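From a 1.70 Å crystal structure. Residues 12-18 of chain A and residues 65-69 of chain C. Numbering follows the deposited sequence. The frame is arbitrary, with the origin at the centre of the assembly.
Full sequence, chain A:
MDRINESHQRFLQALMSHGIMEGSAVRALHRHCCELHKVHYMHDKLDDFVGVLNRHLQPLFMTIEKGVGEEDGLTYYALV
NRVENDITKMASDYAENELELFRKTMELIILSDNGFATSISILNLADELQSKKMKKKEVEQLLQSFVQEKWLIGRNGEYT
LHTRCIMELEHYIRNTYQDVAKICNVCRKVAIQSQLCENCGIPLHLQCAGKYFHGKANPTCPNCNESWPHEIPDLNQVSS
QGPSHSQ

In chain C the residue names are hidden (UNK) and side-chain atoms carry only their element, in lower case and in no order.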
ATOM      1  N   LEU A  12      -3.556  -2.417 -12.651  1.00 13.68           N
ATOM      2  CA  LEU A  12      -2.870  -1.320 -11.973  1.00 15.68           C
ATOM      3  C   LEU A  12      -3.156  -1.343 -10.475  1.00 13.49           C
ATOM      4  O   LEU A  12      -2.245  -1.137  -9.657  1.00 14.84           O
ATOM      5  CB  LEU A  12      -3.286   0.012 -12.606  1.00 13.14           C
ATOM      6  CG  LEU A  12      -2.732   1.281 -11.961  1.00 14.36           C
ATOM      7  CD1 LEU A  12      -1.191   1.227 -11.897  1.00 15.81           C
ATOM      8  CD2 LEU A  12      -3.224   2.523 -12.731  1.00 16.00           C
ATOM      9  N   GLN A  13      -4.406  -1.627 -10.090  1.00 13.74           N
ATOM     10  CA  GLN A  13      -4.726  -1.725  -8.665  1.00 12.21           C
ATOM     11  C   GLN A  13      -3.907  -2.813  -7.984  1.00 13.74           C
ATOM     12  O   GLN A  13      -3.363  -2.605  -6.892  1.00 14.65           O
ATOM     13  CB  GLN A  13      -6.215  -1.988  -8.472  1.00 11.22           C
ATOM     14  CG  GLN A  13      -7.087  -0.799  -8.866  1.00 13.14           C
ATOM     15  CD  GLN A  13      -8.513  -0.975  -8.407  1.00 13.75           C
ATOM     16  OE1 GLN A  13      -8.814  -1.890  -7.631  1.00 16.19           O
ATOM     17  NE2 GLN A  13      -9.399  -0.092  -8.869  1.00 13.71           N
ATOM     18  N   ALA A  14      -3.812  -3.989  -8.608  1.00 14.87           N
ATOM     19  CA  ALA A  14      -3.041  -5.080  -8.015  1.00 15.64           C
ATOM     20  C   ALA A  14      -1.568  -4.703  -7.877  1.00 15.09           C
ATOM     21  O   ALA A  14      -0.952  -4.914  -6.825  1.00 15.86           O
ATOM     22  CB  ALA A  14      -3.197  -6.353  -8.862  1.00 15.84           C
ATOM     23  N   LEU A  15      -0.997  -4.101  -8.918  1.00 14.07           N
ATOM     24  CA  LEU A  15       0.409  -3.714  -8.852  1.00 18.53           C
ATOM     25  C   LEU A  15       0.636  -2.602  -7.833  1.00 17.02           C
ATOM     26  O   LEU A  15       1.656  -2.602  -7.125  1.00 18.61           O
ATOM     27  CB  LEU A  15       0.902  -3.288 -10.233  1.00 17.85           C
ATOM     28  CG  LEU A  15       2.409  -3.046 -10.303  1.00 19.25           C
ATOM     29  CD1 LEU A  15       3.198  -4.259  -9.768  1.00 18.59           C
ATOM     30  CD2 LEU A  15       2.821  -2.742 -11.739  1.00 21.11           C
ATOM     31  N   MET A  16      -0.298  -1.651  -7.737  1.00 14.35           N
ATOM     32  CA  MET A  16      -0.198  -0.623  -6.704  1.00 14.10           C
ATOM     33  C   MET A  16      -0.137  -1.254  -5.317  1.00 16.02           C
ATOM     34  O   MET A  16       0.621  -0.799  -4.444  1.00 15.83           O
ATOM     35  CB  MET A  16      -1.392   0.338  -6.810  1.00 16.56           C
ATOM     36  CG  MET A  16      -1.350   1.463  -5.835  1.00 22.96           C
ATOM     37  SD  MET A  16      -2.691   2.654  -6.102  1.00 28.21           S
ATOM     38  CE  MET A  16      -3.284   2.127  -7.707  1.00  7.34           C
ATOM     39  N   SER A  17      -0.921  -2.316  -5.097  1.00 14.98           N
ATOM     40  CA  SER A  17      -0.974  -2.915  -3.770  1.00 16.00           C
ATOM     41  C   SER A  17       0.289  -3.696  -3.461  1.00 15.58           C
ATOM     42  O   SER A  17       0.695  -3.767  -2.297  1.00 16.60           O
ATOM     43  CB  SER A  17      -2.201  -3.820  -3.621  1.00 15.77           C
ATOM     44  OG  SER A  17      -2.025  -5.057  -4.277  1.00 20.71           O
ATOM     45  N   HIS A  18       0.933  -4.255  -4.486  1.00 14.02           N
ATOM     46  CA  HIS A  18       2.159  -5.021  -4.290  1.00 14.75           C
ATOM     47  C   HIS A  18       3.425  -4.189  -4.425  1.00 19.12           C
ATOM     48  O   HIS A  18       4.474  -4.587  -3.887  1.00 19.87           O
ATOM     49  CB  HIS A  18       2.215  -6.168  -5.299  1.00 17.10           C
ATOM     50  CG  HIS A  18       1.292  -7.294  -4.970  1.00 20.17           C
ATOM     51  ND1 HIS A  18       1.572  -8.209  -3.981  1.00 22.15           N
ATOM     52  CD2 HIS A  18       0.093  -7.649  -5.489  1.00 17.76           C
ATOM     53  CE1 HIS A  18       0.588  -9.089  -3.910  1.00 22.74           C
ATOM     54  NE2 HIS A  18      -0.318  -8.776  -4.821  1.00 19.69           N
TER
ATOM     55  N   UNK C  65     -10.074   1.227  -2.079  1.00 15.75           N
ATOM     56  CA  UNK C  65      -9.030   1.372  -3.088  1.00 13.84           C
ATOM     57  C   UNK C  65      -7.669   1.055  -2.497  1.00 13.94           C
ATOM     58  O   UNK C  65      -7.412   1.359  -1.321  1.00 15.38           O
ATOM     59  o   UNK C  65      -8.825   3.728  -2.595  1.00 16.22           O
ATOM     60  c   UNK C  65      -8.998   2.788  -3.662  1.00 14.71           C
ATOM     61  c   UNK C  65     -10.298   3.094  -4.386  1.00 13.82           C
ATOM     62  N   UNK C  66      -6.787   0.445  -3.280  1.00 12.15           N
ATOM     63  CA  UNK C  66      -5.379   0.386  -2.886  1.00 14.56           C
ATOM     64  C   UNK C  66      -4.794   1.782  -2.897  1.00 14.65           C
ATOM     65  O   UNK C  66      -5.366   2.718  -3.465  1.00 14.63           O
ATOM     66  c   UNK C  66      -7.000  -0.074  -4.646  1.00 15.33           C
ATOM     67  c   UNK C  66      -5.579  -0.216  -5.180  1.00 15.56           C
ATOM     68  c   UNK C  66      -4.738  -0.491  -3.967  1.00 15.55           C
ATOM     69  N   UNK C  67      -3.643   1.920  -2.237  1.00 13.80           N
ATOM     70  CA  UNK C  67      -2.985   3.212  -2.103  1.00 13.80           C
ATOM     71  C   UNK C  67      -1.608   3.157  -2.757  1.00 16.15           C
ATOM     72  O   UNK C  67      -0.994   2.087  -2.877  1.00 14.72           O
ATOM     73  c   UNK C  67      -2.869   3.639  -0.616  1.00 14.71           C
ATOM     74  c   UNK C  67      -4.248   4.008  -0.052  1.00 15.89           C
ATOM     75  o   UNK C  67      -2.312   2.567   0.166  1.00 16.42           O
ATOM     76  N   UNK C  68      -1.137   4.323  -3.192  1.00 13.91           N
ATOM     77  CA  UNK C  68       0.116   4.465  -3.929  1.00 12.36           C
ATOM     78  C   UNK C  68       1.228   4.859  -2.972  1.00 14.77           C
ATOM     79  O   UNK C  68       1.105   5.858  -2.259  1.00 14.00           O
ATOM     80  c   UNK C  68       3.523   6.396  -7.278  1.00 16.46           C
ATOM     81  c   UNK C  68       2.040   4.790  -6.264  1.00 17.01           C
ATOM     82  c   UNK C  68       3.195   5.075  -6.995  1.00 19.84           C
ATOM     83  c   UNK C  68       2.720   7.413  -6.829  1.00 17.88           C
ATOM     84  c   UNK C  68       1.572   7.119  -6.084  1.00 20.68           C
ATOM     85  c   UNK C  68      -0.037   5.522  -5.021  1.00 15.78           C
ATOM     86  c   UNK C  68       1.231   5.815  -5.791  1.00 14.56           C
ATOM     87  N   UNK C  69       2.304   4.076  -2.965  1.00 12.94           N
ATOM     88  CA  UNK C  69       3.437   4.295  -2.074  1.00 13.93           C
ATOM     89  C   UNK C  69       4.723   4.283  -2.877  1.00 14.24           C
ATOM     90  O   UNK C  69       4.837   3.580  -3.882  1.00 16.89           O
ATOM     91  c   UNK C  69       3.473   3.231  -0.976  1.00 14.58           C
ATOM     92  c   UNK C  69       2.247   3.250  -0.120  1.00 19.04           C
ATOM     93  c   UNK C  69       0.957   3.822   1.573  1.00 18.86           C
ATOM     94  n   UNK C  69       2.166   3.968   1.055  1.00 18.93           N
ATOM     95  n   UNK C  69       0.248   3.049   0.768  1.00 18.38           N
ATOM     96  c   UNK C  69       1.030   2.683  -0.302  1.00 19.61           C
TER
HETATM   97  O   HOH W   1       2.094   1.589  -4.577  1.00 18.45           O

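Position 65 of chain C carries three side-chain atoms, two carbons and one oxygen. The carbon at the CB position is bonded to both the oxygen and the other carbon, and none of the three touches chain A. That branch defines threonine. The nearest approach is CG2 of Thr C65 to NE2 of Gln A13, 5.6 Å, too far for a contact.

At position 66 there are three carbons, and one of them lies within bonding distance of the backbone N, closing a five-membered ring. The CA-to-CB bond points toward chain A, and the ring rests against one helical turn: the ring carbon next to CB lies 3.7 Å from O of Gln A13, 3.8 Å from CB of Gln A13 and 4.1 Å from CE of Met A16, while the CB atom is 4.2 Å from CB of Ser A17. Proline is the residue built this way, and that ring carbon is CG of Pro C66.

Position 67 again has two carbons and an oxygen branching at CB. Here CA-to-CB points away from chain A, and the contact is made by the backbone: O of position 67 lies 3.0 Å from CG of Met A16, a close carbon-oxygen approach. The branch makes this threonine. The hydroxyl of Thr C67 is held within its own chain by position 69.

Seven carbons make up the side chain at position 68, one followed by a six-membered ring bearing no further atom. The CB atom is 4.1 Å from SD of Met A16, and the backbone N is 3.7 Å from SD of Met A16. The residue is phenylalanine.

Position 69 has a carbon leading to a five-membered ring of three carbons and two nitrogens. Its backbone N reaches chain A through water 1, which accepts from that N at 3.0 Å and donates to O of Met A16 at 2.8 Å. The ring is the imidazole of histidine. NE2 of His C69 and OG1 of Thr C67 share a hydrogen bond of 2.7 Å, and either could be the donor.

The contact therefore works by packing, with no direct hydrogen bond between the stretches and 270 Å² buried in total. Met A16, with chi1 and chi2 both t, extends from the helix toward the passing chain and meets three successive residues, while Pro C66 covers the neighbouring surface formed by Gln A13 and Ser A17. Helical bonds such as N of Ser A17 to O of Gln A13, 3.0 Å, hold that surface in shape, and the water supplies a polar bridge beside the apolar patch.

Chain C (65-69) TPTFH
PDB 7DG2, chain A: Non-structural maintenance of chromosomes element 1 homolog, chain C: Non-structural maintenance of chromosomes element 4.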